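Local coordinates for protein xylulose kinase (Escherichia coli, PDB 2ITM) that phosphorylates D-xylulose to D-xylulose 5-phosphate with ATP, and less efficiently 1-deoxy-D-xylulose, as a homodimeric sugar kinase of the FGGY family, at residues A312-A317 against S399-Q404; Q404-A407 against Q413-Y416. All blocks are in the same frame, centred on the assembly; numbering follows the deposited sequence.

Contact 1 (A312-A317 against S399-Q404); sequences ALIAAA and SEYWRQ
Capped by Ser-399, the N-terminal turn of helix 400-410 receives Ile-314 of helix 310-316 in the C-terminal, actin-type ATPase domain of this FGGY kinase. Ile-314 is the one residue of 312-317 whose side chain carries the contact, and it spreads over Ser-399, Tyr-401 and the root of Trp-402. Its CG1 presses closely on the hydroxyl, 3.1 Å from Ser-399 OG, while its CD1 runs on alongside and lies 3.7 Å from Ser-399 CB. CG2 branches toward Tyr-401 CB, 4.2 Å away, and also lies 3.8 Å from Ser-399 OG. The chi1 of Ile-314, -118°, lies far from any staggered position, which suggests some strain where CG1 abuts the hydroxyl.

Tyr-401 swings its ring past Ile-314 because chi1, -179°, carries CG to the side opposite its backbone N. Ring atom Tyr-401 CD2 is 4.0 Å from Ile-314 CG1 and equally near the carbonyl oxygen of Ile-314, which approaches the ring obliquely. Trp-402 offers only its base, since its indole leads off to donate NE1 to Leu-366 O of helix 358-381. With Ile-314 cut back to an alanine, Ser-399 OG would probably lose its apolar cover and a gap would open beside the Tyr-401 ring.

The hydroxyl under Ile-314 does a second job as the N-cap. Ser-399 OG accepts a weak capping bond, 3.5 Å long, from Trp-402 N. Behind it Arg-403 folds back along its own helix, its guanidinium bonded to Ala-397 O, His-455 NE2 and Gln-453 OE1. One face of that guanidinium lies against the cap, with Ser-399 O 3.3 Å above the plane, offset toward the rim.

Contact 2 (Q404-A407 against Q413-Y416); sequences QMLA and QLDY
Leu-414 reaches from its strand to Leu-406 and Ala-407 on the helix, and the contact can be traced along its side chain. CB starts the course toward the helix but is still 4.8 Å from Ala-407 CB. CG, set anti to the carbonyl carbon of Leu-414 by a chi1 of -49°, closes to 4.2 Å from the same methyl. From there CD1 continues the chain straight out, anti to CA with chi2 at 176°, and becomes the tip that does the touching. It presses tightly on Leu-406 CB at 3.5 Å, closer than two carbons usually pack. It also lies 3.6 Å from Ala-407 N, against the helix backbone itself, and 4.1 Å from Ala-407 CB. The other methyl, CD2, diverges and meets neither helix residue.

These residues belong to the beta-alpha-beta crossover of strand 390-393, helix 400-410 and strand 414-417, in which the chain leaves the sheet through the helix and returns parallel to its starting strand. Strand 414-417 lies between 390-393 and the antiparallel 451-455; within it, the backbone of Asp-415 bonds to Val-390 and Leu-392, that of Leu-414 to His-455. Asp-415 OD1 takes part in a hydrogen bond with Ser-454 OG. The helix side of the contact is small: Ala-407 has a single methyl, and Leu-406 presents its CB rather than its branched end. No hydrogen bond crosses between the segments, and all three touching residues are buried. Met-405 starts away from the strand and packs its side chain on helices 358-381 and 459-479, while the Ala-407 methyl that receives Leu-414 CD1 also touches His-455 of strand 451-455.

Helix 400-410 serves both contacts, and Gln-404 belongs to both, yet the two meet different neighbours. Contact 1 joins the helix's capped start to another helix far away in sequence, in a partly buried place that mixes apolar carbons with a hydroxyl and a carbonyl. Contact 2, about 13 Å away between centres, is buried, purely apolar between side chains, and ties the following turn to the strand that follows in the chain. Neither contains a hydrogen bond between its segments. Arg-403 bridges them: its CZ lies 3.4 Å from Tyr-416 CD2 in a cation-pi pair, and its carbonyl O is 3.5 Å from Leu-414 CD1.

Contact 1 (A312-A317 against S399-Q404)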
loop_
_atom_site.group_PDB
_atom_site.type_symbol
_atom_site.label_atom_id
_atom_site.label_comp_id
_atom_site.label_asym_id
_atom_site.label_seq_id
_atom_site.Cartn_x
_atom_site.Cartn_y
_atom_site.Cartn_z
ATOM N N ALA A 312 22.154 6.714 6.377
ATOM C CA ALA A 312 21.692 5.374 6.699
ATOM C C ALA A 312 21.015 4.826 5.467
ATOM O O ALA A 312 21.390 3.799 4.928
ATOM C CB ALA A 312 20.758 5.402 7.855
ATOM N N LEU A 313 20.005 5.539 5.019
ATOM C CA LEU A 313 19.212 5.084 3.906
ATOM C C LEU A 313 20.109 4.759 2.727
ATOM O O LEU A 313 20.186 3.626 2.296
ATOM C CB LEU A 313 18.200 6.149 3.528
ATOM C CG LEU A 313 17.601 5.967 2.152
ATOM C CD1 LEU A 313 16.526 4.933 2.217
ATOM C CD2 LEU A 313 17.053 7.265 1.664
ATOM N N ILE A 314 20.793 5.765 2.213
ATOM C CA ILE A 314 21.503 5.624 0.942
ATOM C C ILE A 314 22.428 4.438 1.051
ATOM O O ILE A 314 22.846 3.867 0.054
ATOM C CB ILE A 314 22.239 6.922 0.605
ATOM C CG1 ILE A 314 21.721 7.540 -0.680
ATOM C CG2 ILE A 314 23.700 6.665 0.453
ATOM C CD1 ILE A 314 20.520 8.415 -0.476
ATOM N N ALA A 315 22.743 4.053 2.298
ATOM C CA ALA A 315 23.620 2.917 2.518
ATOM C C ALA A 315 22.870 1.604 2.567
ATOM O O ALA A 315 23.369 0.587 2.110
ATOM C CB ALA A 315 24.429 3.107 3.774
ATOM N N ALA A 316 21.674 1.616 3.134
ATOM C CA ALA A 316 20.873 0.424 3.147
ATOM C C ALA A 316 20.728 -0.086 1.726
ATOM O O ALA A 316 20.806 -1.276 1.474
ATOM C CB ALA A 316 19.519 0.726 3.732
ATOM N N ALA A 317 20.523 0.844 0.790
ATOM C CA ALA A 317 20.082 0.531 -0.548
ATOM C C ALA A 317 21.177 -0.165 -1.334
ATOM O O ALA A 317 20.909 -0.889 -2.284
ATOM C CB ALA A 317 19.650 1.785 -1.245
ATOM N N SER A 399 23.188 13.605 -1.352
ATOM C CA SER A 399 23.838 12.315 -1.540
ATOM C C SER A 399 24.586 12.157 -2.859
ATOM O O SER A 399 24.024 12.315 -3.930
ATOM C CB SER A 399 22.845 11.178 -1.348
ATOM O OG SER A 399 23.465 9.924 -1.484
ATOM N N GLU A 400 25.873 11.848 -2.758
ATOM C CA GLU A 400 26.702 11.553 -3.917
ATOM C C GLU A 400 26.214 10.334 -4.682
ATOM O O GLU A 400 26.136 10.338 -5.896
ATOM C CB GLU A 400 28.140 11.334 -3.467
ATOM C CG GLU A 400 29.105 10.922 -4.556
ATOM C CD GLU A 400 30.451 10.513 -3.990
ATOM O OE1 GLU A 400 30.473 9.874 -2.926
ATOM O OE2 GLU A 400 31.479 10.834 -4.609
ATOM N N TYR A 401 25.879 9.289 -3.951
ATOM C CA TYR A 401 25.339 8.095 -4.556
ATOM C C TYR A 401 24.125 8.404 -5.414
ATOM O O TYR A 401 24.025 7.940 -6.535
ATOM C CB TYR A 401 24.983 7.064 -3.498
ATOM C CG TYR A 401 24.430 5.801 -4.093
ATOM C CD1 TYR A 401 25.096 5.154 -5.115
ATOM C CD2 TYR A 401 23.235 5.270 -3.654
ATOM C CE1 TYR A 401 24.604 4.015 -5.667
ATOM C CE2 TYR A 401 22.727 4.127 -4.205
ATOM C CZ TYR A 401 23.416 3.504 -5.217
ATOM O OH TYR A 401 22.928 2.357 -5.782
ATOM N N TRP A 402 23.202 9.191 -4.882
ATOM C CA TRP A 402 21.951 9.390 -5.549
ATOM C C TRP A 402 22.078 10.302 -6.741
ATOM O O TRP A 402 21.498 10.074 -7.772
ATOM C CB TRP A 402 20.883 9.904 -4.601
ATOM C CG TRP A 402 19.522 9.851 -5.212
ATOM C CD1 TRP A 402 18.922 8.769 -5.780
ATOM C CD2 TRP A 402 18.605 10.925 -5.346
ATOM N NE1 TRP A 402 17.682 9.101 -6.254
ATOM C CE2 TRP A 402 17.461 10.424 -6.001
ATOM C CE3 TRP A 402 18.624 12.266 -4.980
ATOM C CZ2 TRP A 402 16.364 11.212 -6.284
ATOM C CZ3 TRP A 402 17.538 13.036 -5.263
ATOM C CH2 TRP A 402 16.420 12.511 -5.910
ATOM N N ARG A 403 22.895 11.329 -6.584
ATOM C CA ARG A 403 23.203 12.237 -7.667
ATOM C C ARG A 403 23.710 11.482 -8.882
ATOM O O ARG A 403 23.345 11.789 -10.011
ATOM C CB ARG A 403 24.240 13.266 -7.222
ATOM C CG ARG A 403 23.713 14.373 -6.307
ATOM C CD ARG A 403 24.567 15.615 -6.296
ATOM N NE ARG A 403 25.931 15.305 -5.897
ATOM C CZ ARG A 403 26.344 15.195 -4.647
ATOM N NH1 ARG A 403 25.509 15.369 -3.647
ATOM N NH2 ARG A 403 27.605 14.902 -4.395
ATOM N N GLN A 404 24.563 10.496 -8.644
ATOM C CA GLN A 404 25.088 9.670 -9.711
ATOM C C GLN A 404 24.043 8.754 -10.306
ATOM O O GLN A 404 23.981 8.588 -11.506
ATOM C CB GLN A 404 26.241 8.825 -9.213
ATOM C CG GLN A 404 26.899 8.049 -10.310
ATOM C CD GLN A 404 27.572 8.941 -11.303
ATOM O OE1 GLN A 404 27.423 8.764 -12.502
ATOM N NE2 GLN A 404 28.324 9.906 -10.805
#

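Contact 2 (Q404-A407 against Q413-Y416)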
loop_
_atom_site.group_PDB
_atom_site.type_symbol
_atom_site.label_atom_id
_atom_site.label_comp_id
_atom_site.label_asym_id
_atom_site.label_seq_id
_atom_site.Cartn_x
_atom_site.Cartn_y
_atom_site.Cartn_z
ATOM N N GLN A 404 24.563 10.496 -8.644
ATOM C CA GLN A 404 25.088 9.670 -9.711
ATOM C C GLN A 404 24.043 8.754 -10.306
ATOM O O GLN A 404 23.981 8.588 -11.506
ATOM C CB GLN A 404 26.241 8.825 -9.213
ATOM C CG GLN A 404 26.899 8.049 -10.310
ATOM C CD GLN A 404 27.572 8.941 -11.303
ATOM O OE1 GLN A 404 27.423 8.764 -12.502
ATOM N NE2 GLN A 404 28.324 9.906 -10.805
ATOM N N MET A 405 23.251 8.141 -9.443
ATOM C CA MET A 405 22.126 7.359 -9.875
ATOM C C MET A 405 21.240 8.184 -10.762
ATOM O O MET A 405 20.770 7.705 -11.789
ATOM C CB MET A 405 21.335 6.817 -8.694
ATOM C CG MET A 405 20.065 6.096 -9.111
ATOM S SD MET A 405 19.042 5.510 -7.777
ATOM C CE MET A 405 20.049 4.198 -7.192
ATOM N N LEU A 406 21.002 9.433 -10.375
ATOM C CA LEU A 406 20.195 10.350 -11.168
ATOM C C LEU A 406 20.802 10.622 -12.528
ATOM O O LEU A 406 20.098 10.767 -13.508
ATOM C CB LEU A 406 20.019 11.671 -10.442
ATOM C CG LEU A 406 18.677 11.982 -9.803
ATOM C CD1 LEU A 406 18.183 10.805 -9.036
ATOM C CD2 LEU A 406 18.778 13.189 -8.918
ATOM N N ALA A 407 22.118 10.698 -12.565
ATOM C CA ALA A 407 22.819 10.888 -13.807
ATOM C C ALA A 407 22.787 9.647 -14.693
ATOM O O ALA A 407 22.633 9.742 -15.897
ATOM C CB ALA A 407 24.228 11.309 -13.528
ATOM N N GLN A 413 24.185 15.098 -17.537
ATOM C CA GLN A 413 25.239 15.588 -16.662
ATOM C C GLN A 413 24.691 16.478 -15.550
ATOM O O GLN A 413 24.090 17.516 -15.805
ATOM C CB GLN A 413 26.296 16.337 -17.462
ATOM C CG GLN A 413 27.352 17.010 -16.595
ATOM C CD GLN A 413 28.379 17.775 -17.392
ATOM O OE1 GLN A 413 28.567 18.969 -17.190
ATOM N NE2 GLN A 413 29.050 17.092 -18.288
ATOM N N LEU A 414 24.902 16.077 -14.309
ATOM C CA LEU A 414 24.381 16.849 -13.182
ATOM C C LEU A 414 25.474 17.550 -12.388
ATOM O O LEU A 414 26.304 16.911 -11.748
ATOM C CB LEU A 414 23.523 15.942 -12.283
ATOM C CG LEU A 414 22.474 15.092 -12.988
ATOM C CD1 LEU A 414 21.775 14.200 -12.038
ATOM C CD2 LEU A 414 21.541 15.953 -13.735
ATOM N N ASP A 415 25.452 18.875 -12.436
ATOM C CA ASP A 415 26.414 19.725 -11.737
ATOM C C ASP A 415 25.934 20.050 -10.319
ATOM O O ASP A 415 25.002 20.863 -10.126
ATOM C CB ASP A 415 26.593 21.051 -12.461
ATOM C CG ASP A 415 27.262 20.907 -13.811
ATOM O OD1 ASP A 415 28.105 20.013 -13.970
ATOM O OD2 ASP A 415 26.957 21.704 -14.711
ATOM N N TYR A 416 26.563 19.438 -9.329
ATOM C CA TYR A 416 26.246 19.726 -7.945
ATOM C C TYR A 416 26.906 21.007 -7.467
ATOM O O TYR A 416 28.108 21.189 -7.593
ATOM C CB TYR A 416 26.644 18.574 -7.045
ATOM C CG TYR A 416 26.202 18.729 -5.621
ATOM C CD1 TYR A 416 24.918 19.121 -5.313
ATOM C CD2 TYR A 416 27.069 18.484 -4.583
ATOM C CE1 TYR A 416 24.516 19.259 -4.018
ATOM C CE2 TYR A 416 26.671 18.617 -3.288
ATOM C CZ TYR A 416 25.396 19.007 -3.008
ATOM O OH TYR A 416 25.004 19.134 -1.704
#